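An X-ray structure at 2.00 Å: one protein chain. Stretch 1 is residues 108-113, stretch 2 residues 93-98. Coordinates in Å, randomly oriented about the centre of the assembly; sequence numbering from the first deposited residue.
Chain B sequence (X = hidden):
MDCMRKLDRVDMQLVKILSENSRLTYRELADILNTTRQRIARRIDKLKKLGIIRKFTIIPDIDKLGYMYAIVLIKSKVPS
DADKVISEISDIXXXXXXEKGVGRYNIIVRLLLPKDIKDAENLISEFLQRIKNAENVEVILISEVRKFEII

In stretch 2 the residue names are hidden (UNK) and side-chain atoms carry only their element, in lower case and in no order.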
# COMPACT_ATOMS: atom_id res chain seq x y z
N ILE B 108 12.76 -4.33 0.64
CA ILE B 108 11.83 -3.72 1.58
C ILE B 108 10.57 -4.56 1.60
O ILE B 108 9.94 -4.75 0.57
CB ILE B 108 11.44 -2.28 1.15
CG1 ILE B 108 12.70 -1.44 0.96
CG2 ILE B 108 10.54 -1.65 2.22
CD1 ILE B 108 13.54 -1.33 2.20
N VAL B 109 10.19 -5.03 2.79
CA VAL B 109 9.03 -5.88 2.95
C VAL B 109 8.03 -5.36 3.97
O VAL B 109 8.40 -4.87 5.03
CB VAL B 109 9.45 -7.29 3.40
CG1 VAL B 109 8.22 -8.20 3.52
CG2 VAL B 109 10.46 -7.87 2.42
N ARG B 110 6.74 -5.47 3.65
CA ARG B 110 5.72 -5.06 4.59
C ARG B 110 4.98 -6.32 5.03
O ARG B 110 4.59 -7.13 4.18
CB ARG B 110 4.71 -4.08 3.98
CG ARG B 110 3.56 -3.75 4.93
CD ARG B 110 2.50 -2.87 4.28
NE ARG B 110 2.99 -1.53 3.96
CZ ARG B 110 3.20 -0.57 4.86
NH1 ARG B 110 2.96 -0.79 6.15
NH2 ARG B 110 3.66 0.61 4.48
N LEU B 111 4.80 -6.47 6.33
CA LEU B 111 4.10 -7.61 6.92
C LEU B 111 2.86 -7.13 7.66
O LEU B 111 2.86 -6.06 8.28
CB LEU B 111 4.98 -8.33 7.94
CG LEU B 111 6.40 -8.77 7.59
CD1 LEU B 111 7.05 -9.36 8.84
CD2 LEU B 111 6.37 -9.77 6.45
N LEU B 112 1.79 -7.93 7.60
CA LEU B 112 0.57 -7.64 8.35
C LEU B 112 0.65 -8.65 9.49
O LEU B 112 0.64 -9.86 9.25
CB LEU B 112 -0.69 -7.91 7.51
CG LEU B 112 -2.00 -7.62 8.26
CD1 LEU B 112 -2.11 -6.12 8.50
CD2 LEU B 112 -3.20 -8.11 7.44
N LEU B 113 0.74 -8.16 10.72
CA LEU B 113 0.86 -9.03 11.88
C LEU B 113 -0.30 -8.85 12.86
O LEU B 113 -1.03 -7.86 12.79
CB LEU B 113 2.16 -8.73 12.64
CG LEU B 113 3.47 -8.66 11.86
CD1 LEU B 113 4.54 -8.07 12.75
CD2 LEU B 113 3.86 -10.03 11.35
N UNK B 93 1.36 -15.39 2.78
CA UNK B 93 0.13 -14.62 2.84
C UNK B 93 0.18 -13.32 3.65
O UNK B 93 -0.40 -12.30 3.23
o UNK B 93 -3.64 -12.98 3.84
c UNK B 93 -2.40 -14.90 3.14
c UNK B 93 -2.77 -13.82 4.16
c UNK B 93 -1.01 -15.50 3.37
o UNK B 93 -2.20 -13.82 5.27
N UNK B 94 0.88 -13.34 4.78
CA UNK B 94 0.95 -12.14 5.60
C UNK B 94 2.00 -11.13 5.14
O UNK B 94 2.19 -10.08 5.75
c UNK B 94 4.80 -13.39 7.70
c UNK B 94 3.50 -15.43 7.82
c UNK B 94 4.72 -14.76 7.89
c UNK B 94 2.35 -14.69 7.55
o UNK B 94 5.88 -15.47 8.15
c UNK B 94 1.15 -12.52 7.07
c UNK B 94 3.64 -12.68 7.42
c UNK B 94 2.40 -13.31 7.35
N UNK B 95 2.68 -11.46 4.04
CA UNK B 95 3.67 -10.57 3.44
C UNK B 95 2.85 -9.79 2.42
O UNK B 95 2.44 -10.34 1.41
c UNK B 95 5.62 -10.43 1.85
c UNK B 95 4.79 -11.36 2.71
c UNK B 95 5.68 -12.08 3.71
N UNK B 96 2.61 -8.50 2.70
CA UNK B 96 1.80 -7.66 1.82
C UNK B 96 2.51 -7.00 0.64
O UNK B 96 1.91 -6.77 -0.41
c UNK B 96 -1.52 -8.97 4.25
c UNK B 96 0.19 -7.19 3.75
c UNK B 96 -0.64 -8.33 3.19
c UNK B 96 1.08 -6.59 2.66
n UNK B 96 -2.25 -10.14 3.68
N UNK B 97 3.79 -6.68 0.81
CA UNK B 97 4.53 -6.08 -0.29
C UNK B 97 5.99 -6.44 -0.21
O UNK B 97 6.54 -6.68 0.86
o UNK B 97 5.10 -3.91 0.71
c UNK B 97 4.37 -4.55 -0.31
N UNK B 98 6.61 -6.49 -1.39
CA UNK B 98 8.02 -6.81 -1.52
C UNK B 98 8.55 -5.93 -2.64
O UNK B 98 8.00 -5.89 -3.74
c UNK B 98 8.23 -8.30 -1.88
c UNK B 98 9.72 -8.59 -2.03
c UNK B 98 7.64 -9.16 -0.77
O HOH W 1 7.49 -3.28 0.34
O HOH W 2 3.82 -1.59 1.21

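Position 93 carries three side-chain carbons in a row, the third bearing two oxygens: a carboxylate separated from CA by two methylenes, hence Glu93. The nearest approach of its side chain to stretch 1, Glu93 OE1 to Leu112 CD2, is 6.1 Å, too far for contact.

Position 94 has one carbon leading to a six-carbon ring that bears a single oxygen, which identifies Tyr94. With chi1 at 60° (p), CD1 lies 4.1 Å from Leu111 CD2, a methyl that sits at the ring edge, near its plane. The backbone also takes part: Leu112 N donates to Tyr94 O at 2.9 Å with an N-H...O angle of 168°, and Leu111 CA approaches Tyr94 O at 3.3 Å in a CA-H...O contact.

At position 95 one carbon carries two more, with no heteroatom. A side chain of three carbons branched at CB is valine, so Val95. Its CG1 is 3.8 Å from Val109 CG1, and its CG2 is 3.6 Å from Leu111 CD2, so the two methyls meet different neighbours on the sheet face they share.

Position 96 shows four carbons in a row ending in nitrogen, the signature of Lys96. CE packs 3.5 Å from Leu112 CB, an aliphatic contact, while NZ turns back to its own stretch, donating to Glu93 O at 2.9 Å and forming a salt bridge with Glu93 OE1 at 3.2 Å. Lys96 N donates to Arg110 O at 2.8 Å, though at a bent 141°.

Position 97 has one carbon and one oxygen: Ser97. OG lies 3.3 Å from Arg110 CB. It donates to a water at 2.5 Å that in turn donates to Ile108 O (water O to Ile108 O 2.9 Å), and accepts from a second water at 2.7 Å that itself accepts from Arg110 NE (NE to water O 2.9 Å).

Position 98 again shows one carbon carrying two, giving Val98. CG2 is 4.4 Å from Val109 CG1, a looser apolar contact, and its CA approaches Ile108 O at 3.5 Å.

The strands run antiparallel, at 169°, with axes 4.6 Å apart at closest. Arg110 pairs with Ser97, but Leu111 pairs with Val95, so the register shifts by one in a beta bulge. There Arg110 O receives both Lys96 N and, weakly, Ser97 N at 3.5 Å, while Arg110 N donates to Ser97 O at 3.0 Å. Val109, Leu111, Val95 and Val98 share one apolar face; Arg110 and Ser97 share the other, where water links their side chains. Together the stretches bury 470 Å².

Stretch 2 93-98: EYVKSV
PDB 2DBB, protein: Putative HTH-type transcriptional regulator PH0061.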